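Local coordinates for protein taurine:2-oxoglutarate aminotransferase (PDB 6JIX) that probably transfers the amino group of taurine to 2-oxoglutarate, using pyridoxal 5'-phosphate as cofactor, at residues G116-I124 / H144-A153. Numbering follows the deposited sequence.
Sequences GADSNENAI and HGSTIGASNA. With PLP (pyridoxal-5'-phosphate), chain G.
Glu121 reaches from helix 116-124 to the start of helix 148-153, and its carboxylate meets the first turn there. OE1 accepts a hydrogen bond from Thr147 OG1, though the modelled 2.5 Å is doubtfully short. It also takes weak bonds from Gly149 N and Ala150 N, at 3.1 and 3.4 Å. A bend at chi2 turns the carboxylate across to these donors. The N-terminal end of helix 148-153 probably stabilises the negative charge of the carboxylate. OE2 lies beside Gly149 and also accepts from Ile148 N of the second subunit, so the carboxylate ties the helix starts of both chains together.

Asn120 and His144 form the second polar link. Asn120 ND2 donates to His144 O at 3.0 Å in a nearly straight bond (N-H...O 173°). The oxygen lies in the amide plane of Asn120. The amide stands almost upright to the imidazole, at 84°, with ND2 at the ring edge. Asp252 OD2 is hydrogen-bonded to both Asn120 ND2 and His144 ND1, and Thr278 OG1 bonds to Asn120 OD1. Both ends of the amide are therefore held.

Small apolar groups also touch. Ala117 CB packs on Gly145 CA, 3.8 Å away. Ala150 CB lies 4.2 Å from Ala117 CB, and Ile124 CD1 touches Ala153 CB farther along. The short helix axes cross at 81°, 8.3 Å apart at their closest.

The cofactor phosphate sits at the N-terminal end of helix 116-124. Gly116 N and Ala117 N each donate to a phosphate oxygen, O1P and O2P respectively. The backbone of His144 lies against the pyridine ring at C6, and Gly145 CA against the C5A methylene of the phosphate arm. Thr313 N of the second subunit also bonds to the cofactor. A phosphate at a helix N-terminus within a dimer-interface pocket is characteristic of fold-type I, class-III aminotransferases.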
loop_
_atom_site.group_PDB
_atom_site.type_symbol
_atom_site.label_atom_id
_atom_site.label_comp_id
_atom_site.label_asym_id
_atom_site.label_seq_id
_atom_site.Cartn_x
_atom_site.Cartn_y
_atom_site.Cartn_z
ATOM N N GLY A 116 -4.018 -3.627 -3.851
ATOM C CA GLY A 116 -4.545 -3.324 -5.164
ATOM C C GLY A 116 -4.264 -1.916 -5.668
ATOM O O GLY A 116 -3.850 -1.736 -6.822
ATOM N N ALA A 117 -4.483 -0.904 -4.818
ATOM C CA ALA A 117 -4.321 0.476 -5.271
ATOM C C ALA A 117 -2.902 0.744 -5.753
ATOM O O ALA A 117 -2.713 1.313 -6.834
ATOM C CB ALA A 117 -4.707 1.456 -4.165
ATOM N N ASP A 118 -1.877 0.327 -4.988
ATOM C CA ASP A 118 -0.528 0.679 -5.434
ATOM C C ASP A 118 -0.131 -0.125 -6.675
ATOM O O ASP A 118 0.666 0.351 -7.498
ATOM C CB ASP A 118 0.517 0.607 -4.302
ATOM C CG ASP A 118 0.542 -0.716 -3.546
ATOM O OD1 ASP A 118 -0.376 -1.564 -3.682
ATOM O OD2 ASP A 118 1.520 -0.896 -2.778
ATOM N N SER A 119 -0.709 -1.308 -6.871
ATOM C CA SER A 119 -0.402 -2.025 -8.103
ATOM C C SER A 119 -1.018 -1.335 -9.328
ATOM O O SER A 119 -0.398 -1.284 -10.397
ATOM C CB SER A 119 -0.865 -3.474 -7.989
ATOM O OG SER A 119 -2.081 -3.530 -7.279
ATOM N N ASN A 120 -2.204 -0.748 -9.196
ATOM C CA ASN A 120 -2.720 0.042 -10.310
ATOM C C ASN A 120 -1.911 1.316 -10.515
ATOM O O ASN A 120 -1.633 1.700 -11.660
ATOM C CB ASN A 120 -4.201 0.336 -10.102
ATOM C CG ASN A 120 -5.055 -0.883 -10.378
ATOM O OD1 ASN A 120 -4.690 -1.708 -11.208
ATOM N ND2 ASN A 120 -6.168 -1.023 -9.670
ATOM N N GLU A 121 -1.539 1.994 -9.415
ATOM C CA GLU A 121 -0.651 3.157 -9.496
ATOM C C GLU A 121 0.593 2.830 -10.299
ATOM O O GLU A 121 1.019 3.599 -11.163
ATOM C CB GLU A 121 -0.235 3.622 -8.098
ATOM C CG GLU A 121 -1.359 3.992 -7.154
ATOM C CD GLU A 121 -1.552 5.491 -7.062
ATOM O OE1 GLU A 121 -2.192 5.948 -6.092
ATOM O OE2 GLU A 121 -1.064 6.215 -7.965
ATOM N N ASN A 122 1.202 1.692 -10.005
ATOM C CA ASN A 122 2.456 1.356 -10.645
ATOM C C ASN A 122 2.236 0.895 -12.077
ATOM O O ASN A 122 3.035 1.226 -12.963
ATOM C CB ASN A 122 3.187 0.293 -9.811
ATOM C CG ASN A 122 3.951 0.905 -8.639
ATOM O OD1 ASN A 122 4.781 1.801 -8.822
ATOM N ND2 ASN A 122 3.652 0.443 -7.426
ATOM N N ALA A 123 1.136 0.173 -12.333
ATOM C CA ALA A 123 0.818 -0.202 -13.706
ATOM C C ALA A 123 0.647 1.035 -14.575
ATOM O O ALA A 123 1.188 1.106 -15.683
ATOM C CB ALA A 123 -0.434 -1.079 -13.743
ATOM N N ILE A 124 -0.074 2.033 -14.069
ATOM C CA ILE A 124 -0.174 3.317 -14.754
ATOM C C ILE A 124 1.213 3.895 -15.030
ATOM O O ILE A 124 1.520 4.296 -16.161
ATOM C CB ILE A 124 -1.019 4.291 -13.922
ATOM C CG1 ILE A 124 -2.474 3.856 -13.908
ATOM C CG2 ILE A 124 -0.841 5.724 -14.430
ATOM C CD1 ILE A 124 -3.251 4.521 -12.805
ATOM N N HIS A 144 -10.646 1.288 -8.719
ATOM C CA HIS A 144 -9.255 0.849 -8.809
ATOM C C HIS A 144 -8.397 1.200 -7.602
ATOM O O HIS A 144 -7.180 0.994 -7.651
ATOM C CB HIS A 144 -8.590 1.431 -10.063
ATOM C CG HIS A 144 -9.230 0.988 -11.338
ATOM N ND1 HIS A 144 -9.082 -0.287 -11.839
ATOM C CD2 HIS A 144 -10.034 1.647 -12.209
ATOM C CE1 HIS A 144 -9.755 -0.389 -12.974
ATOM N NE2 HIS A 144 -10.336 0.772 -13.223
ATOM N N GLY A 145 -8.973 1.767 -6.547
ATOM C CA GLY A 145 -8.225 2.146 -5.368
ATOM C C GLY A 145 -8.504 3.583 -4.973
ATOM O O GLY A 145 -9.151 4.343 -5.691
ATOM N N SER A 146 -7.968 3.953 -3.808
ATOM C CA SER A 146 -8.302 5.229 -3.188
ATOM C C SER A 146 -7.148 6.221 -3.155
ATOM O O SER A 146 -7.380 7.411 -2.889
ATOM C CB SER A 146 -8.813 5.006 -1.758
ATOM O OG SER A 146 -8.041 4.014 -1.117
ATOM N N THR A 147 -5.924 5.785 -3.424
ATOM C CA THR A 147 -4.833 6.742 -3.480
ATOM C C THR A 147 -4.987 7.624 -4.722
ATOM O O THR A 147 -5.700 7.278 -5.667
ATOM C CB THR A 147 -3.484 6.008 -3.441
ATOM O OG1 THR A 147 -3.511 4.879 -4.319
ATOM C CG2 THR A 147 -3.213 5.492 -2.043
ATOM N N ILE A 148 -4.317 8.785 -4.714
ATOM C CA ILE A 148 -4.623 9.827 -5.701
ATOM C C ILE A 148 -4.558 9.277 -7.127
ATOM O O ILE A 148 -5.385 9.619 -7.982
ATOM C CB ILE A 148 -3.692 11.044 -5.511
ATOM C CG1 ILE A 148 -3.859 11.611 -4.087
ATOM C CG2 ILE A 148 -3.956 12.122 -6.589
ATOM C CD1 ILE A 148 -3.329 12.994 -3.888
ATOM N N GLY A 149 -3.566 8.436 -7.418
ATOM C CA GLY A 149 -3.458 7.894 -8.764
ATOM C C GLY A 149 -4.572 6.914 -9.098
ATOM O O GLY A 149 -5.255 7.049 -10.121
ATOM N N ALA A 150 -4.767 5.904 -8.243
ATOM C CA ALA A 150 -5.794 4.913 -8.532
ATOM C C ALA A 150 -7.198 5.511 -8.448
ATOM O O ALA A 150 -8.105 5.063 -9.162
ATOM C CB ALA A 150 -5.660 3.729 -7.574
ATOM N N SER A 151 -7.391 6.535 -7.604
ATOM C CA SER A 151 -8.716 7.117 -7.430
ATOM C C SER A 151 -9.082 8.018 -8.600
ATOM O O SER A 151 -10.247 8.052 -9.012
ATOM C CB SER A 151 -8.794 7.890 -6.111
ATOM O OG SER A 151 -10.142 8.188 -5.786
ATOM N N ASN A 152 -8.107 8.749 -9.156
ATOM C CA ASN A 152 -8.376 9.485 -10.386
ATOM C C ASN A 152 -8.730 8.525 -11.516
ATOM O O ASN A 152 -9.584 8.832 -12.360
ATOM C CB ASN A 152 -7.180 10.359 -10.767
ATOM C CG ASN A 152 -7.271 11.751 -10.185
ATOM O OD1 ASN A 152 -7.933 12.644 -10.737
ATOM N ND2 ASN A 152 -6.609 11.947 -9.064
ATOM N N ALA A 153 -8.103 7.345 -11.538
ATOM C CA ALA A 153 -8.454 6.358 -12.550
ATOM C C ALA A 153 -9.802 5.701 -12.272
ATOM O O ALA A 153 -10.448 5.217 -13.211
ATOM C CB ALA A 153 -7.361 5.293 -12.650
HETATM N N1 PLP G . -9.259 -2.840 -7.888
HETATM C C2 PLP G . -10.406 -3.482 -7.649
HETATM C C2A PLP G . -11.141 -4.196 -8.769
HETATM C C3 PLP G . -10.958 -3.506 -6.344
HETATM O O3 PLP G . -12.144 -4.159 -6.067
HETATM C C4 PLP G . -10.305 -2.873 -5.310
HETATM C C4A PLP G . -10.938 -2.923 -3.889
HETATM O O4A PLP G . -12.155 -3.058 -3.754
HETATM C C5 PLP G . -9.080 -2.202 -5.612
HETATM C C6 PLP G . -8.573 -2.208 -6.919
HETATM C C5A PLP G . -8.298 -1.469 -4.462
HETATM O O4P PLP G . -7.627 -2.470 -3.765
HETATM P P PLP G . -7.009 -2.158 -2.292
HETATM O O1P PLP G . -6.170 -3.274 -1.844
HETATM O O2P PLP G . -6.069 -1.019 -2.330
HETATM O O3P PLP G . -8.277 -1.826 -1.237
#